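Local structure of thiosulfate reductase (Thermus thermophilus, 2VPZ) at residues G59-K73 against F501-F513. The protein binds molybdenum, two molybdopterin guanine dinucleotides and a [4Fe-4S] cluster, and probably reduces polysulfide or thiosulfate. Numbering follows the deposited sequence.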
ATOM      1  N   GLY A  59     -37.630 -30.705  -9.414  1.00 45.95           N
ATOM      2  CA  GLY A  59     -38.996 -30.594  -9.869  1.00 47.86           C
ATOM      3  C   GLY A  59     -39.013 -29.702 -11.114  1.00 48.88           C
ATOM      4  O   GLY A  59     -38.076 -29.744 -11.925  1.00 48.42           O
ATOM      5  N   ASN A  60     -40.040 -28.854 -11.255  1.00 49.40           N
ATOM      6  CA  ASN A  60     -40.198 -27.950 -12.405  1.00 49.30           C
ATOM      7  C   ASN A  60     -39.474 -26.613 -12.298  1.00 48.91           C
ATOM      8  O   ASN A  60     -40.024 -25.581 -12.683  1.00 48.69           O
ATOM      9  CB  ASN A  60     -41.693 -27.691 -12.675  1.00 49.99           C
ATOM     10  CG  ASN A  60     -42.320 -28.712 -13.612  1.00 51.45           C
ATOM     11  OD1 ASN A  60     -43.549 -28.731 -13.823  1.00 54.35           O
ATOM     12  ND2 ASN A  60     -41.484 -29.557 -14.185  1.00 51.60           N
ATOM     13  N   ARG A  61     -38.246 -26.614 -11.796  1.00 47.02           N
ATOM     14  CA  ARG A  61     -37.552 -25.349 -11.641  1.00 46.46           C
ATOM     15  C   ARG A  61     -36.014 -25.426 -11.565  1.00 45.23           C
ATOM     16  O   ARG A  61     -35.451 -26.138 -10.727  1.00 45.54           O
ATOM     17  CB  ARG A  61     -38.112 -24.607 -10.417  1.00 47.24           C
ATOM     18  CG  ARG A  61     -37.219 -23.502  -9.862  1.00 47.22           C
ATOM     19  CD  ARG A  61     -37.743 -22.078 -10.080  1.00 46.86           C
ATOM     20  NE  ARG A  61     -36.999 -21.134  -9.251  1.00 46.49           N
ATOM     21  CZ  ARG A  61     -37.490 -20.426  -8.235  1.00 46.06           C
ATOM     22  NH1 ARG A  61     -38.769 -20.536  -7.905  1.00 46.42           N
ATOM     23  NH2 ARG A  61     -36.689 -19.632  -7.528  1.00 45.01           N
ATOM     24  N   VAL A  62     -35.366 -24.688 -12.461  1.00 43.62           N
ATOM     25  CA  VAL A  62     -33.916 -24.613 -12.546  1.00 43.11           C
ATOM     26  C   VAL A  62     -33.373 -23.575 -11.515  1.00 43.58           C
ATOM     27  O   VAL A  62     -33.515 -22.362 -11.707  1.00 43.68           O
ATOM     28  CB  VAL A  62     -33.479 -24.237 -14.020  1.00 42.45           C
ATOM     29  CG1 VAL A  62     -31.967 -23.949 -14.077  1.00 43.00           C
ATOM     30  CG2 VAL A  62     -33.864 -25.380 -14.997  1.00 41.72           C
ATOM     31  N   TYR A  63     -32.779 -24.060 -10.424  1.00 43.50           N
ATOM     32  CA  TYR A  63     -32.230 -23.219  -9.352  1.00 44.02           C
ATOM     33  C   TYR A  63     -30.813 -22.675  -9.575  1.00 44.40           C
ATOM     34  O   TYR A  63     -30.459 -21.586  -9.085  1.00 43.96           O
ATOM     35  CB  TYR A  63     -32.248 -23.976  -8.002  1.00 44.99           C
ATOM     36  CG  TYR A  63     -33.612 -24.038  -7.350  1.00 46.77           C
ATOM     37  CD1 TYR A  63     -34.423 -25.173  -7.479  1.00 47.36           C
ATOM     38  CD2 TYR A  63     -34.122 -22.931  -6.656  1.00 47.00           C
ATOM     39  CE1 TYR A  63     -35.718 -25.208  -6.935  1.00 48.50           C
ATOM     40  CE2 TYR A  63     -35.410 -22.948  -6.111  1.00 47.59           C
ATOM     41  CZ  TYR A  63     -36.209 -24.091  -6.252  1.00 48.39           C
ATOM     42  OH  TYR A  63     -37.479 -24.121  -5.738  1.00 49.95           O
ATOM     43  N   LYS A  64     -30.020 -23.433 -10.323  1.00 42.16           N
ATOM     44  CA  LYS A  64     -28.624 -23.126 -10.597  1.00 40.51           C
ATOM     45  C   LYS A  64     -28.194 -23.675 -11.955  1.00 40.48           C
ATOM     46  O   LYS A  64     -28.692 -24.699 -12.443  1.00 41.00           O
ATOM     47  CB  LYS A  64     -27.737 -23.715  -9.484  1.00 39.01           C
ATOM     48  CG  LYS A  64     -26.264 -23.238  -9.438  1.00 37.71           C
ATOM     49  CD  LYS A  64     -26.152 -21.750  -9.070  1.00 38.41           C
ATOM     50  CE  LYS A  64     -24.761 -21.361  -8.555  1.00 37.81           C
ATOM     51  NZ  LYS A  64     -23.760 -21.189  -9.649  1.00 40.50           N
ATOM     52  N   VAL A  65     -27.248 -22.973 -12.571  1.00 39.96           N
ATOM     53  CA  VAL A  65     -26.706 -23.335 -13.874  1.00 41.02           C
ATOM     54  C   VAL A  65     -25.181 -23.189 -13.749  1.00 41.42           C
ATOM     55  O   VAL A  65     -24.692 -22.359 -12.989  1.00 41.06           O
ATOM     56  CB  VAL A  65     -27.292 -22.369 -14.961  1.00 41.16           C
ATOM     57  CG1 VAL A  65     -26.199 -21.424 -15.448  1.00 40.48           C
ATOM     58  CG2 VAL A  65     -27.921 -23.173 -16.113  1.00 42.49           C
ATOM     59  N   GLU A  66     -24.407 -23.972 -14.478  1.00 42.34           N
ATOM     60  CA  GLU A  66     -22.969 -23.826 -14.325  1.00 43.79           C
ATOM     61  C   GLU A  66     -22.183 -24.132 -15.622  1.00 43.87           C
ATOM     62  O   GLU A  66     -22.692 -24.828 -16.501  1.00 43.32           O
ATOM     63  CB  GLU A  66     -22.498 -24.728 -13.162  1.00 45.70           C
ATOM     64  CG  GLU A  66     -21.356 -24.175 -12.257  1.00 51.63           C
ATOM     65  CD  GLU A  66     -21.815 -23.236 -11.099  1.00 54.82           C
ATOM     66  OE1 GLU A  66     -22.732 -23.626 -10.333  1.00 55.21           O
ATOM     67  OE2 GLU A  66     -21.229 -22.130 -10.957  1.00 55.86           O
ATOM     68  N   GLY A  67     -20.982 -23.582 -15.796  1.00 44.34           N
ATOM     69  CA  GLY A  67     -20.240 -23.928 -16.985  1.00 43.47           C
ATOM     70  C   GLY A  67     -19.690 -25.342 -16.783  1.00 44.28           C
ATOM     71  O   GLY A  67     -19.934 -25.912 -15.718  1.00 45.96           O
ATOM     72  N   TYR A  68     -19.036 -25.958 -17.769  1.00 44.84           N
ATOM     73  CA  TYR A  68     -18.384 -27.290 -17.615  1.00 44.32           C
ATOM     74  C   TYR A  68     -17.037 -27.367 -18.393  1.00 45.26           C
ATOM     75  O   TYR A  68     -16.933 -26.824 -19.486  1.00 44.18           O
ATOM     76  CB  TYR A  68     -19.352 -28.508 -17.871  1.00 41.94           C
ATOM     77  CG  TYR A  68     -19.952 -28.790 -19.254  1.00 41.24           C
ATOM     78  CD1 TYR A  68     -19.429 -29.787 -20.104  1.00 41.18           C
ATOM     79  CD2 TYR A  68     -21.110 -28.120 -19.675  1.00 41.50           C
ATOM     80  CE1 TYR A  68     -20.061 -30.114 -21.345  1.00 40.50           C
ATOM     81  CE2 TYR A  68     -21.744 -28.431 -20.902  1.00 40.96           C
ATOM     82  CZ  TYR A  68     -21.215 -29.432 -21.737  1.00 40.37           C
ATOM     83  OH  TYR A  68     -21.835 -29.711 -22.929  1.00 38.47           O
ATOM     84  N   GLU A  69     -16.040 -28.019 -17.783  1.00 47.59           N
ATOM     85  CA  GLU A  69     -14.681 -28.128 -18.304  1.00 50.77           C
ATOM     86  C   GLU A  69     -14.471 -28.500 -19.806  1.00 51.42           C
ATOM     87  O   GLU A  69     -14.033 -27.665 -20.576  1.00 53.12           O
ATOM     88  CB  GLU A  69     -13.793 -28.973 -17.318  1.00 53.82           C
ATOM     89  CG  GLU A  69     -13.649 -28.384 -15.841  1.00 58.86           C
ATOM     90  CD  GLU A  69     -12.590 -27.260 -15.686  1.00 62.55           C
ATOM     91  OE1 GLU A  69     -11.645 -27.237 -16.511  1.00 64.54           O
ATOM     92  OE2 GLU A  69     -12.692 -26.435 -14.722  1.00 63.84           O
ATOM     93  N   ALA A  70     -14.844 -29.685 -20.261  1.00 51.11           N
ATOM     94  CA  ALA A  70     -14.709 -30.074 -21.694  1.00 50.82           C
ATOM     95  C   ALA A  70     -15.244 -29.031 -22.707  1.00 48.49           C
ATOM     96  O   ALA A  70     -14.587 -28.741 -23.707  1.00 50.75           O
ATOM     97  CB  ALA A  70     -15.396 -31.462 -21.964  1.00 52.09           C
ATOM     98  N   ASN A  71     -16.429 -28.474 -22.464  1.00 45.03           N
ATOM     99  CA  ASN A  71     -16.993 -27.450 -23.362  1.00 41.84           C
ATOM    100  C   ASN A  71     -15.954 -26.321 -23.627  1.00 40.58           C
ATOM    101  O   ASN A  71     -15.538 -25.627 -22.707  1.00 40.45           O
ATOM    102  CB  ASN A  71     -18.282 -26.827 -22.802  1.00 42.17           C
ATOM    103  CG  ASN A  71     -19.020 -25.965 -23.815  1.00 42.65           C
ATOM    104  OD1 ASN A  71     -19.612 -26.480 -24.770  1.00 43.11           O
ATOM    105  ND2 ASN A  71     -18.940 -24.640 -23.646  1.00 41.88           N
ATOM    106  N   PRO A  72     -15.502 -26.150 -24.908  1.00 39.44           N
ATOM    107  CA  PRO A  72     -14.528 -25.095 -25.263  1.00 38.87           C
ATOM    108  C   PRO A  72     -14.940 -23.612 -25.044  1.00 37.20           C
ATOM    109  O   PRO A  72     -14.110 -22.705 -25.142  1.00 38.13           O
ATOM    110  CB  PRO A  72     -14.161 -25.359 -26.725  1.00 39.69           C
ATOM    111  CG  PRO A  72     -14.632 -26.788 -27.005  1.00 40.61           C
ATOM    112  CD  PRO A  72     -15.782 -27.040 -26.043  1.00 38.82           C
ATOM    113  N   LYS A  73     -16.220 -23.371 -24.794  1.00 35.50           N
ATOM    114  CA  LYS A  73     -16.743 -22.017 -24.564  1.00 33.90           C
ATOM    115  C   LYS A  73     -16.764 -21.622 -23.075  1.00 32.94           C
ATOM    116  O   LYS A  73     -16.132 -20.651 -22.681  1.00 31.12           O
ATOM    117  CB  LYS A  73     -18.139 -21.850 -25.199  1.00 33.80           C
ATOM    118  CG  LYS A  73     -18.152 -21.785 -26.727  1.00 33.34           C
ATOM    119  CD  LYS A  73     -19.459 -21.221 -27.238  1.00 33.98           C
ATOM    120  CE  LYS A  73     -19.405 -20.848 -28.721  1.00 33.87           C
ATOM    121  NZ  LYS A  73     -18.956 -19.436 -28.938  1.00 31.87           N
ATOM    122  N   PHE A 501     -16.476 -27.983 -32.815  1.00 41.46           N
ATOM    123  CA  PHE A 501     -17.300 -28.794 -31.939  1.00 40.52           C
ATOM    124  C   PHE A 501     -18.813 -28.679 -32.155  1.00 40.89           C
ATOM    125  O   PHE A 501     -19.297 -27.761 -32.828  1.00 40.59           O
ATOM    126  CB  PHE A 501     -16.905 -28.612 -30.441  1.00 41.98           C
ATOM    127  CG  PHE A 501     -17.010 -27.172 -29.915  1.00 41.16           C
ATOM    128  CD1 PHE A 501     -18.135 -26.750 -29.186  1.00 41.50           C
ATOM    129  CD2 PHE A 501     -15.982 -26.242 -30.146  1.00 40.45           C
ATOM    130  CE1 PHE A 501     -18.244 -25.422 -28.690  1.00 41.65           C
ATOM    131  CE2 PHE A 501     -16.063 -24.910 -29.662  1.00 41.29           C
ATOM    132  CZ  PHE A 501     -17.200 -24.499 -28.933  1.00 41.61           C
ATOM    133  N   ILE A 502     -19.553 -29.624 -31.595  1.00 41.75           N
ATOM    134  CA  ILE A 502     -21.002 -29.714 -31.712  1.00 42.58           C
ATOM    135  C   ILE A 502     -21.649 -29.747 -30.312  1.00 42.80           C
ATOM    136  O   ILE A 502     -21.214 -30.512 -29.443  1.00 42.80           O
ATOM    137  CB  ILE A 502     -21.379 -31.016 -32.532  1.00 42.44           C
ATOM    138  CG1 ILE A 502     -20.657 -31.011 -33.875  1.00 43.52           C
ATOM    139  CG2 ILE A 502     -22.914 -31.127 -32.709  1.00 44.20           C
ATOM    140  CD1 ILE A 502     -20.721 -32.343 -34.669  1.00 45.76           C
ATOM    141  N   GLN A 503     -22.661 -28.911 -30.082  1.00 41.48           N
ATOM    142  CA  GLN A 503     -23.347 -28.889 -28.780  1.00 41.73           C
ATOM    143  C   GLN A 503     -24.819 -29.302 -28.878  1.00 40.72           C
ATOM    144  O   GLN A 503     -25.456 -29.074 -29.904  1.00 40.62           O
ATOM    145  CB  GLN A 503     -23.261 -27.506 -28.121  1.00 43.92           C
ATOM    146  CG  GLN A 503     -22.003 -26.693 -28.382  1.00 46.39           C
ATOM    147  CD  GLN A 503     -21.873 -25.462 -27.483  1.00 48.05           C
ATOM    148  OE1 GLN A 503     -20.871 -25.284 -26.794  1.00 48.62           O
ATOM    149  NE2 GLN A 503     -22.900 -24.615 -27.486  1.00 49.23           N
ATOM    150  N   LEU A 504     -25.347 -29.888 -27.804  1.00 41.07           N
ATOM    151  CA  LEU A 504     -26.745 -30.327 -27.712  1.00 42.28           C
ATOM    152  C   LEU A 504     -27.441 -29.865 -26.407  1.00 43.67           C
ATOM    153  O   LEU A 504     -26.882 -30.021 -25.316  1.00 44.39           O
ATOM    154  CB  LEU A 504     -26.884 -31.874 -27.817  1.00 43.56           C
ATOM    155  CG  LEU A 504     -28.253 -32.587 -27.998  1.00 44.61           C
ATOM    156  CD1 LEU A 504     -28.856 -33.059 -26.658  1.00 44.63           C
ATOM    157  CD2 LEU A 504     -29.240 -31.657 -28.736  1.00 46.07           C
ATOM    158  N   ARG A 505     -28.632 -29.272 -26.534  1.00 44.10           N
ATOM    159  CA  ARG A 505     -29.431 -28.852 -25.387  1.00 44.69           C
ATOM    160  C   ARG A 505     -30.674 -29.764 -25.291  1.00 45.09           C
ATOM    161  O   ARG A 505     -31.367 -30.055 -26.292  1.00 44.66           O
ATOM    162  CB  ARG A 505     -29.833 -27.354 -25.406  1.00 43.40           C
ATOM    163  CG  ARG A 505     -31.082 -26.948 -26.214  1.00 42.63           C
ATOM    164  CD  ARG A 505     -31.749 -25.634 -25.704  1.00 41.73           C
ATOM    165  NE  ARG A 505     -30.820 -24.529 -25.504  1.00 42.85           N
ATOM    166  CZ  ARG A 505     -30.812 -23.372 -26.168  1.00 42.91           C
ATOM    167  NH1 ARG A 505     -31.705 -23.139 -27.110  1.00 42.71           N
ATOM    168  NH2 ARG A 505     -29.891 -22.440 -25.895  1.00 43.03           N
ATOM    169  N   THR A 506     -30.914 -30.225 -24.060  1.00 45.84           N
ATOM    170  CA  THR A 506     -31.980 -31.133 -23.658  1.00 47.29           C
ATOM    171  C   THR A 506     -32.921 -30.434 -22.656  1.00 47.22           C
ATOM    172  O   THR A 506     -32.474 -29.610 -21.856  1.00 46.81           O
ATOM    173  CB  THR A 506     -31.339 -32.404 -22.989  1.00 48.73           C
ATOM    174  OG1 THR A 506     -30.636 -33.178 -23.966  1.00 50.48           O
ATOM    175  CG2 THR A 506     -32.391 -33.254 -22.276  1.00 48.27           C
ATOM    176  N   PRO A 507     -34.255 -30.710 -22.728  1.00 47.00           N
ATOM    177  CA  PRO A 507     -35.086 -30.010 -21.733  1.00 46.53           C
ATOM    178  C   PRO A 507     -34.635 -30.316 -20.282  1.00 46.91           C
ATOM    179  O   PRO A 507     -34.167 -31.428 -19.999  1.00 47.57           O
ATOM    180  CB  PRO A 507     -36.494 -30.541 -21.973  1.00 47.59           C
ATOM    181  CG  PRO A 507     -36.517 -31.034 -23.410  1.00 47.51           C
ATOM    182  CD  PRO A 507     -35.062 -31.273 -23.823  1.00 47.13           C
ATOM    183  N   ALA A 508     -34.767 -29.342 -19.384  1.00 46.67           N
ATOM    184  CA  ALA A 508     -34.471 -29.570 -17.962  1.00 45.96           C
ATOM    185  C   ALA A 508     -35.811 -29.944 -17.274  1.00 45.90           C
ATOM    186  O   ALA A 508     -35.815 -30.532 -16.189  1.00 45.94           O
ATOM    187  CB  ALA A 508     -33.841 -28.297 -17.296  1.00 44.68           C
ATOM    188  N   HIS A 509     -36.924 -29.628 -17.938  1.00 45.28           N
ATOM    189  CA  HIS A 509     -38.303 -29.903 -17.462  1.00 46.40           C
ATOM    190  C   HIS A 509     -39.297 -29.497 -18.577  1.00 47.31           C
ATOM    191  O   HIS A 509     -38.888 -28.767 -19.475  1.00 47.46           O
ATOM    192  CB  HIS A 509     -38.600 -29.159 -16.101  1.00 47.00           C
ATOM    193  CG  HIS A 509     -38.827 -27.681 -16.206  1.00 47.60           C
ATOM    194  ND1 HIS A 509     -37.991 -26.761 -15.647  1.00 48.77           N
ATOM    195  CD2 HIS A 509     -39.836 -26.968 -16.735  1.00 47.47           C
ATOM    196  CE1 HIS A 509     -38.469 -25.542 -15.825  1.00 48.64           C
ATOM    197  NE2 HIS A 509     -39.598 -25.640 -16.490  1.00 47.95           N
ATOM    198  N   GLU A 510     -40.556 -29.932 -18.535  1.00 48.41           N
ATOM    199  CA  GLU A 510     -41.534 -29.571 -19.578  1.00 50.88           C
ATOM    200  C   GLU A 510     -42.077 -28.162 -19.576  1.00 50.18           C
ATOM    201  O   GLU A 510     -42.223 -27.543 -18.497  1.00 50.78           O
ATOM    202  CB  GLU A 510     -42.761 -30.528 -19.657  1.00 53.63           C
ATOM    203  CG  GLU A 510     -43.169 -31.272 -18.357  1.00 58.92           C
ATOM    204  CD  GLU A 510     -44.559 -30.883 -17.772  1.00 61.48           C
ATOM    205  OE1 GLU A 510     -45.521 -30.712 -18.560  1.00 62.34           O
ATOM    206  OE2 GLU A 510     -44.667 -30.797 -16.516  1.00 62.41           O
ATOM    207  N   PRO A 511     -42.392 -27.612 -20.787  1.00 49.51           N
ATOM    208  CA  PRO A 511     -42.930 -26.258 -20.950  1.00 48.49           C
ATOM    209  C   PRO A 511     -43.994 -25.918 -19.880  1.00 48.95           C
ATOM    210  O   PRO A 511     -44.660 -26.812 -19.338  1.00 49.82           O
ATOM    211  CB  PRO A 511     -43.484 -26.280 -22.364  1.00 48.24           C
ATOM    212  CG  PRO A 511     -42.540 -27.184 -23.127  1.00 47.81           C
ATOM    213  CD  PRO A 511     -42.121 -28.248 -22.088  1.00 48.88           C
ATOM    214  N   LEU A 512     -44.181 -24.638 -19.577  1.00 48.84           N
ATOM    215  CA  LEU A 512     -45.156 -24.229 -18.569  1.00 48.51           C
ATOM    216  C   LEU A 512     -46.396 -23.561 -19.197  1.00 49.59           C
ATOM    217  O   LEU A 512     -46.313 -23.009 -20.308  1.00 50.13           O
ATOM    218  CB  LEU A 512     -44.456 -23.336 -17.487  1.00 48.76           C
ATOM    219  CG  LEU A 512     -43.776 -23.925 -16.207  1.00 47.86           C
ATOM    220  CD1 LEU A 512     -43.526 -25.432 -16.384  1.00 47.13           C
ATOM    221  CD2 LEU A 512     -42.456 -23.189 -15.840  1.00 45.74           C
ATOM    222  N   PHE A 513     -47.565 -23.661 -18.563  1.00 50.31           N
ATOM    223  CA  PHE A 513     -48.766 -23.018 -19.080  1.00 50.09           C
ATOM    224  C   PHE A 513     -49.127 -23.574 -20.479  1.00 51.17           C
ATOM    225  O   PHE A 513     -49.193 -24.787 -20.672  1.00 52.00           O
ATOM    226  CB  PHE A 513     -48.484 -21.500 -19.184  1.00 48.99           C
ATOM    227  CG  PHE A 513     -47.926 -20.876 -17.913  1.00 49.04           C
ATOM    228  CD1 PHE A 513     -46.593 -20.412 -17.832  1.00 48.80           C
ATOM    229  CD2 PHE A 513     -48.713 -20.789 -16.766  1.00 49.02           C
ATOM    230  CE1 PHE A 513     -46.067 -19.856 -16.626  1.00 48.76           C
ATOM    231  CE2 PHE A 513     -48.227 -20.242 -15.554  1.00 48.69           C
ATOM    232  CZ  PHE A 513     -46.901 -19.775 -15.490  1.00 48.95           C
TER
HETATM  233  O   HOH W   1     -24.273 -28.532 -23.556  1.00 70.44           O
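The three-stranded antiparallel sheet of the [4Fe-4S] domain, through the loops at either end of its edge strand 62-67, and Val-62 in the strand itself, packs against strand 501-503 and the loop that follows, where Pro-72 and Lys-73 meet Phe-501 near the cluster and Asn-60 meets His-509 farther off. The two segments run in opposite directions and touch mainly at these two ends. Pro-72 makes a CH-pi contact with Phe-501: CG stands 3.6 Å from the ring centroid, 17° off the normal. Phe-501 CG lies between the backbone N and the carbonyl carbon (chi1 59°), a torsion that presents one ring face to the proline. Lys-73 comes in with its CG 3.6 Å from Phe-501 CZ; the ring is thus met over a face by Pro-72 and at an edge by Lys-73. Beyond this apolar stem the lysine is bent at chi4, and its amino end makes a cation-pi contact with Trp-49; the side chain lies about 4 Å, between nearest atoms, from that of the cluster ligand Cys-51. Gln-503, reaching in beside Lys-73, gives its NE2 to the carbonyl oxygen of Arg-50, which ties strand 501-503 to the cluster-binding loop. Between the two ends a water hydrogen-bonds to Tyr-68 OH at 2.8 Å and bonds weakly to the carbonyl oxygen of Leu-504. At the far end, Val-62 CG2 rests 3.7 Å from Ala-508 CB. His-509 turns one ring face to the backbone carbonyl of Asn-60, whose O sits 3.5 Å above the ring plane, displaced toward the rim. The contact buries His-509 ND1 without a polar partner in the model, while the Asn-60 amide, inclined 40° to the imidazole, brings ND2 to 3.5 Å from His-509 CB.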